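Local coordinates for pesticidal crystal protein Cry4Aa (Bacillus thuringiensis, PDB 2C9K) that acts as a mosquito-larvicidal toxin that binds midgut epithelial cells of insects and promotes their colloid-osmotic lysis, at residues D428-L440 and T448-V460. Numbering follows the deposited sequence.
Sequences DNYSHILSFIKSL and TQVYTFAWTHSSV
Ile433 and Thr456 form a hydrogen-bonded antiparallel pair, each N bonded to the other's O at 3.1 Å. Beyond Leu434 and Trp455 the register slips by one residue. Ser435 and Phe436 both lie opposite Ala454, a beta bulge in strand 432-440. Ala454 O accepts a hydrogen bond from Ser435 N, and Ala454 N donates one to Phe436 O. Pairing then continues to Leu440 and Val450. At the other end, Ser458 donates hydrogen bonds from N to Ser431 O and from OG to Tyr430 O.

One face carries Leu434, Ile437 and Ser439 beside Trp455, Phe453 and Tyr451. With CG anti to the backbone N (chi1 -172°), Leu434 swings CD1 over the six-membered ring of Trp455, 3.9 Å from its centroid, and to the edge of the Phe453 ring. Ile437 runs alongside Phe453, with CD1 3.6 Å from CE2. Ser439 OG lies over one face of the Tyr451 ring, toward its CD2 rim, and donates to Gln449 OE1 from above the amide plane. His457 turns its ring edge to the face of His432, planes at 69°. His432 NE2 is hydrogen-bonded to Arg261.

This hairpin belongs to the second domain, consistent with the beta-prism of three-domain Cry toxins. Strand 262-267 flanks strand 450-457. Leu434 packs on Ile354 and Trp455 on Leu357, both in strand 353-362 of another sheet. His432 and His457 touch helix 5-16 from the helical N-terminal part.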
loop_
_atom_site.group_PDB
_atom_site.type_symbol
_atom_site.label_atom_id
_atom_site.label_comp_id
_atom_site.label_asym_id
_atom_site.label_seq_id
_atom_site.Cartn_x
_atom_site.Cartn_y
_atom_site.Cartn_z
ATOM N N ASP A 428 -0.669 -18.159 7.790
ATOM C CA ASP A 428 -1.870 -18.129 6.969
ATOM C C ASP A 428 -2.714 -16.872 7.193
ATOM O O ASP A 428 -3.896 -16.833 6.845
ATOM C CB ASP A 428 -2.720 -19.359 7.271
ATOM C CG ASP A 428 -3.291 -19.330 8.676
ATOM O OD1 ASP A 428 -2.504 -19.272 9.645
ATOM O OD2 ASP A 428 -4.531 -19.352 8.817
ATOM N N ASN A 429 -2.113 -15.848 7.790
ATOM C CA ASN A 429 -2.818 -14.596 8.025
ATOM C C ASN A 429 -1.850 -13.465 8.324
ATOM O O ASN A 429 -1.588 -13.167 9.487
ATOM C CB ASN A 429 -3.803 -14.737 9.180
ATOM C CG ASN A 429 -4.694 -13.520 9.326
ATOM O OD1 ASN A 429 -4.532 -12.533 8.604
ATOM N ND2 ASN A 429 -5.642 -13.581 10.259
ATOM N N TYR A 430 -1.323 -12.841 7.271
ATOM C CA TYR A 430 -0.376 -11.737 7.405
ATOM C C TYR A 430 -0.594 -10.761 6.248
ATOM O O TYR A 430 -0.854 -11.177 5.121
ATOM C CB TYR A 430 1.060 -12.275 7.391
ATOM C CG TYR A 430 1.431 -12.970 6.104
ATOM C CD1 TYR A 430 2.160 -12.311 5.118
ATOM C CD2 TYR A 430 0.998 -14.271 5.842
ATOM C CE1 TYR A 430 2.441 -12.930 3.901
ATOM C CE2 TYR A 430 1.273 -14.895 4.635
ATOM C CZ TYR A 430 1.991 -14.220 3.670
ATOM O OH TYR A 430 2.246 -14.826 2.462
ATOM N N SER A 431 -0.482 -9.465 6.527
ATOM C CA SER A 431 -0.707 -8.441 5.511
ATOM C C SER A 431 0.556 -7.898 4.852
ATOM O O SER A 431 0.489 -7.293 3.774
ATOM C CB SER A 431 -1.467 -7.274 6.122
ATOM O OG SER A 431 -0.683 -6.669 7.134
ATOM N N HIS A 432 1.703 -8.092 5.495
ATOM C CA HIS A 432 2.952 -7.597 4.931
ATOM C C HIS A 432 4.072 -8.604 5.093
ATOM O O HIS A 432 4.013 -9.463 5.964
ATOM C CB HIS A 432 3.363 -6.276 5.595
ATOM C CG HIS A 432 2.492 -5.108 5.235
ATOM N ND1 HIS A 432 1.193 -4.979 5.680
ATOM C CD2 HIS A 432 2.751 -3.996 4.503
ATOM C CE1 HIS A 432 0.690 -3.839 5.239
ATOM N NE2 HIS A 432 1.615 -3.224 4.524
ATOM N N ILE A 433 5.084 -8.492 4.238
ATOM C CA ILE A 433 6.257 -9.363 4.270
ATOM C C ILE A 433 7.514 -8.490 4.253
ATOM O O ILE A 433 7.517 -7.406 3.657
ATOM C CB ILE A 433 6.319 -10.298 3.035
ATOM C CG1 ILE A 433 6.593 -9.471 1.771
ATOM C CG2 ILE A 433 5.025 -11.114 2.923
ATOM C CD1 ILE A 433 6.863 -10.310 0.543
ATOM N N LEU A 434 8.583 -8.955 4.889
ATOM C CA LEU A 434 9.822 -8.182 4.924
ATOM C C LEU A 434 10.357 -8.020 3.507
ATOM O O LEU A 434 10.307 -8.955 2.716
ATOM C CB LEU A 434 10.878 -8.873 5.796
ATOM C CG LEU A 434 12.099 -7.969 5.994
ATOM C CD1 LEU A 434 11.699 -6.787 6.860
ATOM C CD2 LEU A 434 13.241 -8.735 6.630
ATOM N N SER A 435 10.884 -6.853 3.174
ATOM C CA SER A 435 11.386 -6.672 1.824
ATOM C C SER A 435 12.801 -6.131 1.752
ATOM O O SER A 435 13.452 -6.243 0.722
ATOM C CB SER A 435 10.453 -5.749 1.040
ATOM O OG SER A 435 10.468 -4.440 1.569
ATOM N N PHE A 436 13.281 -5.568 2.855
ATOM C CA PHE A 436 14.612 -4.962 2.882
ATOM C C PHE A 436 14.963 -4.443 4.285
ATOM O O PHE A 436 14.074 -4.163 5.095
ATOM C CB PHE A 436 14.617 -3.773 1.920
ATOM C CG PHE A 436 15.952 -3.470 1.313
ATOM C CD1 PHE A 436 16.447 -4.251 0.270
ATOM C CD2 PHE A 436 16.683 -2.363 1.734
ATOM C CE1 PHE A 436 17.647 -3.932 -0.351
ATOM C CE2 PHE A 436 17.890 -2.033 1.117
ATOM C CZ PHE A 436 18.372 -2.820 0.070
ATOM N N ILE A 437 16.258 -4.313 4.563
ATOM C CA ILE A 437 16.722 -3.773 5.843
ATOM C C ILE A 437 17.877 -2.802 5.600
ATOM O O ILE A 437 18.974 -3.237 5.278
ATOM C CB ILE A 437 17.222 -4.863 6.797
ATOM C CG1 ILE A 437 16.064 -5.756 7.240
ATOM C CG2 ILE A 437 17.853 -4.219 8.014
ATOM C CD1 ILE A 437 16.470 -6.834 8.236
ATOM N N LYS A 438 17.623 -1.500 5.737
ATOM C CA LYS A 438 18.659 -0.484 5.541
ATOM C C LYS A 438 19.207 -0.078 6.891
ATOM O O LYS A 438 18.634 -0.412 7.924
ATOM C CB LYS A 438 18.100 0.759 4.832
ATOM C CG LYS A 438 18.184 0.698 3.321
ATOM C CD LYS A 438 17.471 1.855 2.656
ATOM C CE LYS A 438 18.195 3.177 2.864
ATOM N NZ LYS A 438 19.420 3.335 2.041
ATOM N N SER A 439 20.305 0.665 6.886
ATOM C CA SER A 439 20.911 1.092 8.134
ATOM C C SER A 439 21.678 2.402 7.969
ATOM O O SER A 439 22.341 2.614 6.951
ATOM C CB SER A 439 21.855 -0.004 8.619
ATOM O OG SER A 439 21.993 0.012 10.024
ATOM N N LEU A 440 21.562 3.288 8.959
ATOM C CA LEU A 440 22.278 4.561 8.955
ATOM C C LEU A 440 23.319 4.483 10.064
ATOM O O LEU A 440 22.986 4.253 11.224
ATOM C CB LEU A 440 21.329 5.738 9.218
ATOM C CG LEU A 440 21.913 7.106 9.634
ATOM C CD1 LEU A 440 23.045 7.519 8.711
ATOM C CD2 LEU A 440 20.811 8.162 9.607
ATOM N N THR A 448 26.687 4.033 17.341
ATOM C CA THR A 448 25.261 3.785 17.209
ATOM C C THR A 448 24.896 3.592 15.756
ATOM O O THR A 448 25.586 4.072 14.864
ATOM C CB THR A 448 24.425 4.941 17.751
ATOM O OG1 THR A 448 24.911 6.165 17.205
ATOM C CG2 THR A 448 24.503 5.003 19.245
ATOM N N GLN A 449 23.790 2.895 15.536
ATOM C CA GLN A 449 23.301 2.602 14.194
ATOM C C GLN A 449 21.781 2.477 14.280
ATOM O O GLN A 449 21.260 1.859 15.212
ATOM C CB GLN A 449 23.913 1.287 13.720
ATOM C CG GLN A 449 23.727 0.972 12.259
ATOM C CD GLN A 449 24.314 -0.385 11.889
ATOM O OE1 GLN A 449 24.270 -0.804 10.731
ATOM N NE2 GLN A 449 24.866 -1.077 12.876
ATOM N N VAL A 450 21.081 3.088 13.327
ATOM C CA VAL A 450 19.616 3.043 13.276
ATOM C C VAL A 450 19.178 2.186 12.089
ATOM O O VAL A 450 19.656 2.377 10.966
ATOM C CB VAL A 450 19.007 4.451 13.098
ATOM C CG1 VAL A 450 17.524 4.343 12.854
ATOM C CG2 VAL A 450 19.253 5.284 14.331
ATOM N N TYR A 451 18.270 1.245 12.328
ATOM C CA TYR A 451 17.803 0.386 11.248
ATOM C C TYR A 451 16.360 0.692 10.883
ATOM O O TYR A 451 15.626 1.316 11.648
ATOM C CB TYR A 451 17.871 -1.095 11.642
ATOM C CG TYR A 451 19.223 -1.617 12.091
ATOM C CD1 TYR A 451 19.686 -1.399 13.390
ATOM C CD2 TYR A 451 20.015 -2.372 11.231
ATOM C CE1 TYR A 451 20.903 -1.927 13.820
ATOM C CE2 TYR A 451 21.226 -2.900 11.646
ATOM C CZ TYR A 451 21.668 -2.679 12.940
ATOM O OH TYR A 451 22.868 -3.224 13.352
ATOM N N THR A 452 15.965 0.244 9.702
ATOM C CA THR A 452 14.599 0.391 9.241
ATOM C C THR A 452 14.277 -0.923 8.560
ATOM O O THR A 452 15.116 -1.492 7.858
ATOM C CB THR A 452 14.435 1.518 8.222
ATOM O OG1 THR A 452 15.481 1.434 7.256
ATOM C CG2 THR A 452 14.467 2.869 8.901
ATOM N N PHE A 453 13.073 -1.418 8.786
ATOM C CA PHE A 453 12.647 -2.667 8.182
ATOM C C PHE A 453 11.570 -2.341 7.161
ATOM O O PHE A 453 10.530 -1.788 7.502
ATOM C CB PHE A 453 12.131 -3.615 9.267
ATOM C CG PHE A 453 13.177 -3.980 10.296
ATOM C CD1 PHE A 453 13.552 -3.072 11.284
ATOM C CD2 PHE A 453 13.842 -5.206 10.229
ATOM C CE1 PHE A 453 14.574 -3.374 12.186
ATOM C CE2 PHE A 453 14.864 -5.517 11.126
ATOM C CZ PHE A 453 15.230 -4.599 12.103
ATOM N N ALA A 454 11.851 -2.653 5.901
ATOM C CA ALA A 454 10.927 -2.392 4.804
ATOM C C ALA A 454 9.887 -3.498 4.723
ATOM O O ALA A 454 10.203 -4.668 4.908
ATOM C CB ALA A 454 11.691 -2.310 3.500
ATOM N N TRP A 455 8.650 -3.119 4.438
ATOM C CA TRP A 455 7.561 -4.072 4.337
ATOM C C TRP A 455 6.702 -3.796 3.117
ATOM O O TRP A 455 6.281 -2.670 2.897
ATOM C CB TRP A 455 6.680 -4.002 5.591
ATOM C CG TRP A 455 7.401 -4.315 6.866
ATOM C CD1 TRP A 455 7.985 -3.429 7.716
ATOM C CD2 TRP A 455 7.648 -5.619 7.410
ATOM N NE1 TRP A 455 8.585 -4.097 8.757
ATOM C CE2 TRP A 455 8.394 -5.443 8.591
ATOM C CE3 TRP A 455 7.310 -6.920 7.010
ATOM C CZ2 TRP A 455 8.809 -6.516 9.380
ATOM C CZ3 TRP A 455 7.723 -7.988 7.797
ATOM C CH2 TRP A 455 8.463 -7.778 8.967
ATOM N N THR A 456 6.448 -4.826 2.322
ATOM C CA THR A 456 5.606 -4.676 1.146
ATOM C C THR A 456 4.297 -5.416 1.403
ATOM O O THR A 456 4.251 -6.326 2.235
ATOM C CB THR A 456 6.293 -5.235 -0.112
ATOM O OG1 THR A 456 6.788 -6.554 0.149
ATOM C CG2 THR A 456 7.436 -4.333 -0.521
ATOM N N HIS A 457 3.232 -5.029 0.708
ATOM C CA HIS A 457 1.939 -5.679 0.917
ATOM C C HIS A 457 1.914 -7.117 0.394
ATOM O O HIS A 457 2.304 -7.373 -0.749
ATOM C CB HIS A 457 0.828 -4.884 0.246
ATOM C CG HIS A 457 -0.529 -5.196 0.786
ATOM N ND1 HIS A 457 -1.072 -4.525 1.858
ATOM C CD2 HIS A 457 -1.425 -6.147 0.441
ATOM C CE1 HIS A 457 -2.248 -5.050 2.152
ATOM N NE2 HIS A 457 -2.485 -6.036 1.307
ATOM N N SER A 458 1.434 -8.049 1.216
ATOM C CA SER A 458 1.392 -9.456 0.823
ATOM C C SER A 458 0.372 -9.777 -0.268
ATOM O O SER A 458 0.083 -10.943 -0.535
ATOM C CB SER A 458 1.130 -10.345 2.042
ATOM O OG SER A 458 -0.187 -10.182 2.523
ATOM N N SER A 459 -0.174 -8.746 -0.899
ATOM C CA SER A 459 -1.135 -8.960 -1.973
ATOM C C SER A 459 -0.401 -8.987 -3.304
ATOM O O SER A 459 -0.995 -9.295 -4.335
ATOM C CB SER A 459 -2.173 -7.842 -2.009
ATOM O OG SER A 459 -1.585 -6.612 -2.401
ATOM N N VAL A 460 0.886 -8.653 -3.275
ATOM C CA VAL A 460 1.698 -8.632 -4.487
ATOM C C VAL A 460 2.066 -10.046 -4.921
ATOM O O VAL A 460 2.429 -10.878 -4.098
ATOM C CB VAL A 460 2.980 -7.808 -4.270
ATOM C CG1 VAL A 460 3.757 -7.691 -5.584
ATOM C CG2 VAL A 460 2.618 -6.427 -3.717
#